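PDB 2EEN: CYTH domain-containing protein from Pyrococcus horikoshii, which is of unknown function but carries a CYTH domain, so it may act on triphosphate-containing substrates with divalent metal ions, as many relatives do. Local coordinates for residues L171-L174 and L175-R178. Numbering follows the deposited sequence.
Sequences LELL and LEKR
Leu171 and Leu175, one helical turn apart, meet at their branched ends along helix 170-176, the last helix of the modelled chain. CD1 of Leu171 lies 4.0 Å from CG of Leu175, and CD1 of Leu175 comes equally close to CG of Leu171, the two side chains crossing at a slant. Leu171 turns CG anti to its own nitrogen (chi1 172°), which brings its CD1 branch, with CG, against Leu175. Leucine suits both places, its forked end being long enough to bridge one turn. With an alanine in place of Leu175, CG and both methyls would go, which is likely to leave CD1 of Leu171 without its partner along the helix and Leu171 O without the Leu175 CG that lies 3.2 Å from it.

The backbone supplies the hydrogen bonds. Leu175 N reaches Leu171 O at 2.8 Å, with a C=O...N angle of 159°, while Glu176 N binds Glu172 O at 3.1 Å. These i to i+4 bonds then give way to a weak i to i+3 bond from Lys177 N to Leu174 O (3.1 Å), as the helix tightens and runs out into the last modelled residues.

Exposed Glu176 stretches beyond CG beside Leu173, OE2 standing 4.0 Å from CD2 of Leu173, and the same oxygen forms a salt bridge with Arg168. Partly exposed Glu172 instead accepts a hydrogen bond at OE1 from Ser169 N. Lys177 and Arg178 suit the exposed helix end: their apolar stems lie by Leu173 O and Leu174 O, while their charged ends can reach solvent. Buried Leu173 packs on Leu130 and Arg168, whereas Leu174 rests on Leu105 and Val107.

The chemistry is thus that of an amphipathic helix: Leu171, Leu173 and Leu174 fasten it to strand 102-117 and nearby loops, Leu175 packs back on Leu171, and the acidic side chains tie it to the segment from which it starts.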
loop_
_atom_site.group_PDB
_atom_site.type_symbol
_atom_site.label_atom_id
_atom_site.label_comp_id
_atom_site.label_asym_id
_atom_site.label_seq_id
_atom_site.Cartn_x
_atom_site.Cartn_y
_atom_site.Cartn_z
ATOM N N LEU A 171 7.541 -19.374 2.984
ATOM C CA LEU A 171 6.959 -18.980 4.260
ATOM C C LEU A 171 6.333 -20.188 4.948
ATOM O O LEU A 171 6.598 -20.446 6.122
ATOM C CB LEU A 171 5.887 -17.907 4.057
ATOM C CG LEU A 171 5.075 -17.545 5.306
ATOM C CD1 LEU A 171 6.001 -16.958 6.360
ATOM C CD2 LEU A 171 3.977 -16.553 4.941
ATOM N N GLU A 172 5.504 -20.921 4.215
ATOM C CA GLU A 172 4.843 -22.099 4.776
ATOM C C GLU A 172 5.847 -23.152 5.219
ATOM O O GLU A 172 5.681 -23.787 6.263
ATOM C CB GLU A 172 3.886 -22.702 3.751
ATOM C CG GLU A 172 2.658 -21.856 3.491
ATOM C CD GLU A 172 1.787 -22.419 2.382
ATOM O OE1 GLU A 172 2.246 -22.456 1.220
ATOM O OE2 GLU A 172 0.643 -22.826 2.673
ATOM N N LEU A 173 6.879 -23.344 4.412
ATOM C CA LEU A 173 7.907 -24.321 4.721
ATOM C C LEU A 173 8.651 -23.911 5.983
ATOM O O LEU A 173 8.943 -24.747 6.839
ATOM C CB LEU A 173 8.885 -24.439 3.546
ATOM C CG LEU A 173 8.272 -25.059 2.289
ATOM C CD1 LEU A 173 9.263 -24.979 1.149
ATOM C CD2 LEU A 173 7.885 -26.509 2.561
ATOM N N LEU A 174 8.951 -22.624 6.110
ATOM C CA LEU A 174 9.662 -22.168 7.294
ATOM C C LEU A 174 8.768 -22.235 8.529
ATOM O O LEU A 174 9.242 -22.561 9.609
ATOM C CB LEU A 174 10.205 -20.751 7.087
ATOM C CG LEU A 174 11.436 -20.702 6.175
ATOM C CD1 LEU A 174 11.632 -19.298 5.617
ATOM C CD2 LEU A 174 12.661 -21.161 6.954
ATOM N N LEU A 175 7.480 -21.954 8.370
ATOM C CA LEU A 175 6.572 -21.992 9.517
ATOM C C LEU A 175 6.425 -23.393 10.080
ATOM O O LEU A 175 6.239 -23.577 11.290
ATOM C CB LEU A 175 5.197 -21.442 9.129
ATOM C CG LEU A 175 5.160 -19.922 8.940
ATOM C CD1 LEU A 175 3.747 -19.487 8.577
ATOM C CD2 LEU A 175 5.624 -19.231 10.217
ATOM N N GLU A 176 6.515 -24.383 9.204
ATOM C CA GLU A 176 6.400 -25.770 9.627
ATOM C C GLU A 176 7.548 -26.130 10.559
ATOM O O GLU A 176 7.388 -26.943 11.468
ATOM C CB GLU A 176 6.441 -26.702 8.417
ATOM C CG GLU A 176 5.213 -26.676 7.540
ATOM C CD GLU A 176 5.331 -27.642 6.376
ATOM O OE1 GLU A 176 5.699 -28.814 6.614
ATOM O OE2 GLU A 176 5.052 -27.235 5.228
ATOM N N LYS A 177 8.701 -25.511 10.327
ATOM C CA LYS A 177 9.899 -25.776 11.114
ATOM C C LYS A 177 10.057 -24.909 12.360
ATOM O O LYS A 177 11.103 -24.925 13.007
ATOM C CB LYS A 177 11.126 -25.642 10.210
ATOM C CG LYS A 177 11.142 -26.675 9.090
ATOM C CD LYS A 177 12.276 -26.444 8.114
ATOM C CE LYS A 177 12.282 -27.507 7.025
ATOM N NZ LYS A 177 12.545 -28.867 7.573
ATOM N N ARG A 178 9.012 -24.158 12.693
ATOM C CA ARG A 178 9.030 -23.298 13.871
ATOM C C ARG A 178 8.798 -24.125 15.129
ATOM O O ARG A 178 9.492 -23.872 16.138
ATOM C CB ARG A 178 7.951 -22.220 13.753
ATOM C CG ARG A 178 8.357 -21.047 12.881
ATOM C CD ARG A 178 8.929 -19.924 13.729
ATOM N NE ARG A 178 10.088 -19.289 13.111
ATOM C CZ ARG A 178 10.614 -18.141 13.526
ATOM N NH1 ARG A 178 10.075 -17.498 14.553
ATOM N NH2 ARG A 178 11.690 -17.645 12.928
#